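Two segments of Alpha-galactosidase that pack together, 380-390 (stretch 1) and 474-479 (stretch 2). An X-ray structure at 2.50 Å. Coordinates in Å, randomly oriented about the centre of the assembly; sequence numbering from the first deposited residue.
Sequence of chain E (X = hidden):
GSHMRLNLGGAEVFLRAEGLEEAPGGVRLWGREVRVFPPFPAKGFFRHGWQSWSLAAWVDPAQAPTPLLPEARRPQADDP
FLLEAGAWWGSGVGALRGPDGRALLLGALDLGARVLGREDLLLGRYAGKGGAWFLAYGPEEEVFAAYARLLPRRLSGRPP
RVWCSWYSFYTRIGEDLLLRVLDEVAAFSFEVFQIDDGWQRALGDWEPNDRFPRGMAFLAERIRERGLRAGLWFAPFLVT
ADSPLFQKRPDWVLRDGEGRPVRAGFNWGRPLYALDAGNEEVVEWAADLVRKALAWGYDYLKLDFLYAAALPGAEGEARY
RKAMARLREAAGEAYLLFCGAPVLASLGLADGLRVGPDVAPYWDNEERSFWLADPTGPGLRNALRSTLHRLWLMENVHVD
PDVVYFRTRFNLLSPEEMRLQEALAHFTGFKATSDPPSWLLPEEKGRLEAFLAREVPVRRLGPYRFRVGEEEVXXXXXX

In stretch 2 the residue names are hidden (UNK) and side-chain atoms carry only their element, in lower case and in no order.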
# COMPACT_ATOMS: atom_id res chain seq x y z
N LEU E 380 12.25 -38.28 -5.51
CA LEU E 380 12.96 -39.21 -4.65
C LEU E 380 13.66 -38.49 -3.50
O LEU E 380 13.63 -38.95 -2.35
CB LEU E 380 13.97 -40.02 -5.46
CG LEU E 380 14.72 -41.05 -4.62
CD1 LEU E 380 13.72 -41.96 -3.91
CD2 LEU E 380 15.71 -41.84 -5.46
N ARG E 381 14.27 -37.35 -3.78
CA ARG E 381 14.98 -36.63 -2.73
C ARG E 381 14.03 -36.16 -1.64
O ARG E 381 14.32 -36.33 -0.45
CB ARG E 381 15.71 -35.44 -3.32
CG ARG E 381 16.49 -34.73 -2.30
CD ARG E 381 16.45 -33.26 -2.54
NE ARG E 381 17.69 -32.62 -2.12
CZ ARG E 381 18.04 -31.40 -2.49
NH1 ARG E 381 17.25 -30.68 -3.29
NH2 ARG E 381 19.19 -30.88 -2.06
N ASN E 382 12.90 -35.56 -2.03
CA ASN E 382 11.90 -35.16 -1.05
C ASN E 382 11.42 -36.36 -0.26
O ASN E 382 11.30 -36.29 0.97
CB ASN E 382 10.72 -34.47 -1.73
CG ASN E 382 11.05 -33.09 -2.26
OD1 ASN E 382 12.08 -32.49 -1.96
ND2 ASN E 382 10.16 -32.57 -3.08
N ALA E 383 11.14 -37.47 -0.95
CA ALA E 383 10.75 -38.70 -0.29
C ALA E 383 11.79 -39.10 0.75
O ALA E 383 11.47 -39.29 1.93
CB ALA E 383 10.57 -39.82 -1.31
N LEU E 384 13.05 -39.21 0.32
CA LEU E 384 14.10 -39.67 1.22
C LEU E 384 14.26 -38.75 2.42
O LEU E 384 14.42 -39.22 3.55
CB LEU E 384 15.42 -39.80 0.45
CG LEU E 384 15.55 -40.94 -0.56
CD1 LEU E 384 16.79 -40.72 -1.40
CD2 LEU E 384 15.60 -42.33 0.09
N ARG E 385 14.17 -37.43 2.21
CA ARG E 385 14.48 -36.49 3.29
C ARG E 385 13.53 -36.65 4.47
O ARG E 385 13.96 -36.64 5.63
CB ARG E 385 14.46 -35.05 2.79
CG ARG E 385 14.75 -34.04 3.91
CD ARG E 385 15.18 -32.67 3.38
NE ARG E 385 14.09 -32.13 2.59
CZ ARG E 385 14.11 -31.98 1.27
NH1 ARG E 385 15.21 -32.28 0.58
NH2 ARG E 385 13.03 -31.53 0.65
N SER E 386 12.22 -36.78 4.21
CA SER E 386 11.26 -36.87 5.30
C SER E 386 11.24 -38.26 5.93
O SER E 386 11.12 -38.39 7.15
CB SER E 386 9.87 -36.47 4.81
OG SER E 386 9.78 -35.06 4.65
N THR E 387 11.32 -39.30 5.10
CA THR E 387 11.37 -40.67 5.59
C THR E 387 12.54 -40.87 6.54
O THR E 387 12.39 -41.43 7.64
CB THR E 387 11.47 -41.63 4.41
OG1 THR E 387 10.28 -41.53 3.63
CG2 THR E 387 11.67 -43.07 4.89
N LEU E 388 13.73 -40.41 6.15
CA LEU E 388 14.90 -40.58 7.00
C LEU E 388 14.70 -40.03 8.40
O LEU E 388 15.32 -40.51 9.36
CB LEU E 388 16.12 -39.92 6.35
CG LEU E 388 16.82 -40.76 5.28
CD1 LEU E 388 17.68 -39.89 4.38
CD2 LEU E 388 17.62 -41.87 5.94
N HIS E 389 13.84 -39.02 8.57
CA HIS E 389 13.63 -38.42 9.88
C HIS E 389 12.40 -38.96 10.59
O HIS E 389 12.01 -38.43 11.63
CB HIS E 389 13.53 -36.90 9.78
CG HIS E 389 14.77 -36.25 9.26
ND1 HIS E 389 15.06 -36.18 7.92
CD2 HIS E 389 15.80 -35.67 9.91
CE1 HIS E 389 16.22 -35.57 7.75
NE2 HIS E 389 16.69 -35.24 8.95
N ARG E 390 11.79 -40.01 10.05
CA ARG E 390 10.64 -40.63 10.69
C ARG E 390 10.84 -42.12 10.92
O ARG E 390 9.86 -42.82 11.23
CB ARG E 390 9.38 -40.36 9.86
CG ARG E 390 8.88 -38.93 10.00
CD ARG E 390 7.73 -38.64 9.06
NE ARG E 390 7.01 -37.43 9.44
CZ ARG E 390 6.36 -36.66 8.58
NH1 ARG E 390 6.34 -36.99 7.29
NH2 ARG E 390 5.72 -35.57 8.99
N UNK E 474 25.56 -43.74 2.55
CA UNK E 474 25.64 -42.42 3.16
C UNK E 474 24.58 -41.52 2.53
O UNK E 474 24.53 -41.37 1.31
c UNK E 474 27.04 -41.83 2.97
c UNK E 474 27.26 -40.54 3.77
o UNK E 474 28.32 -39.90 3.57
o UNK E 474 26.40 -40.18 4.59
N UNK E 475 23.73 -40.93 3.37
CA UNK E 475 22.66 -40.06 2.89
C UNK E 475 22.90 -38.58 3.16
O UNK E 475 22.19 -37.75 2.59
c UNK E 475 19.19 -43.08 1.80
c UNK E 475 20.73 -41.77 3.14
c UNK E 475 19.62 -44.23 2.45
c UNK E 475 21.31 -40.44 3.55
c UNK E 475 20.59 -44.16 3.43
c UNK E 475 21.12 -42.94 3.78
c UNK E 475 19.74 -41.86 2.15
o UNK E 475 19.11 -45.46 2.13
N UNK E 476 23.87 -38.24 4.01
CA UNK E 476 24.04 -36.84 4.41
C UNK E 476 24.17 -35.86 3.25
O UNK E 476 23.59 -34.76 3.35
c UNK E 476 25.24 -36.72 5.37
N UNK E 477 24.88 -36.16 2.15
CA UNK E 477 24.94 -35.20 1.02
C UNK E 477 23.59 -34.65 0.56
O UNK E 477 23.53 -33.46 0.21
c UNK E 477 25.62 -36.02 -0.08
c UNK E 477 25.86 -37.26 1.95
c UNK E 477 26.55 -36.90 0.66
N UNK E 478 22.52 -35.46 0.53
CA UNK E 478 21.24 -34.99 -0.02
C UNK E 478 20.56 -33.95 0.86
O UNK E 478 19.62 -33.28 0.39
c UNK E 478 18.16 -36.40 1.17
c UNK E 478 20.27 -36.16 -0.23
c UNK E 478 19.59 -36.87 0.95
c UNK E 478 19.61 -38.36 0.70
N UNK E 479 20.97 -33.80 2.12
CA UNK E 479 20.36 -32.83 3.03
C UNK E 479 20.71 -31.38 2.68
O UNK E 479 19.83 -30.55 2.43
c UNK E 479 20.04 -34.34 5.05
c UNK E 479 20.77 -33.13 4.47
c UNK E 479 20.06 -34.26 6.56
c UNK E 479 18.60 -34.44 4.53

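Position 474 carries four side-chain atoms, two carbons and two oxygens, with both oxygens on the second carbon. Nothing on stretch 1 lies within contact range. Two oxygens on the carbon next to CB, with no nitrogen, make a carboxylate one carbon beyond CB: Asp474. Asp474 OD1 accepts a hydrogen bond from the backbone N of position 476 at 3.2 Å.

Position 475 has one carbon leading to a six-carbon ring that bears a single oxygen at the far end. The ring lies against two leucines of the helix, Leu384 and Leu388. A phenol on one methylene is tyrosine, so this is Tyr475. Leu388 CD2 sits 4.2 Å from the centroid of the Tyr475 ring, 11° off the ring normal, a CH-pi contact over one face. Leu388 CD1 approaches Tyr475 CD2 to 3.6 Å, while Leu384 CD2 lies 4.0 Å from Tyr475 CE2, in an oblique position. The hydroxyl is hydrogen-bonded elsewhere in the structure.

Position 476 shows one side-chain carbon, which points away from stretch 1 and touches none of it. A lone CB identifies Ala476.

Position 477 has three carbons that close a ring onto its own backbone N and touch nothing on stretch 1; this is Pro477, exposed and poorly ordered.

Position 478 has four carbons, forked at the second, which excludes the fork at CB expected of isoleucine. They lie against Leu384, Arg385 and Leu388, and the CG of Arg381. This is Leu478, with chi1 at 73° (p) and chi2 at 100°, between wells. Leu478 CD2 lies 4.2 Å from Leu384 CD1, and Leu478 CD1 lies 4.2 Å from Arg385 CA.

Position 479 repeats the pattern of four carbons forked at the second; its carbons reach the Arg385 side chain and the edge of the His389 ring. This is Leu479. Its CA-to-CB bond points away from stretch 1, yet the end of the side chain comes nearer: Leu479 CD2 is 3.9 Å from Arg385 CG and 4.2 Å from His389 CE1. High B values make its position less certain.

The contact buries 413 Å², both sides summed, and joins an apolar patch to a polar anchor. Tyr475 and Leu478 pack on Leu384 and Leu388, whose CA-to-CB bonds point toward stretch 2 one helical turn apart. Arg381 NE donates to Leu478 O at 3.2 Å and 151°; a weak bond from Arg381 NH2 reaches the same Leu478 O at 3.5 Å. This carbonyl lies at the guanidinium edge, near its plane, where the N-H groups point.

Stretch 2, residues 474-479: DYAPLL
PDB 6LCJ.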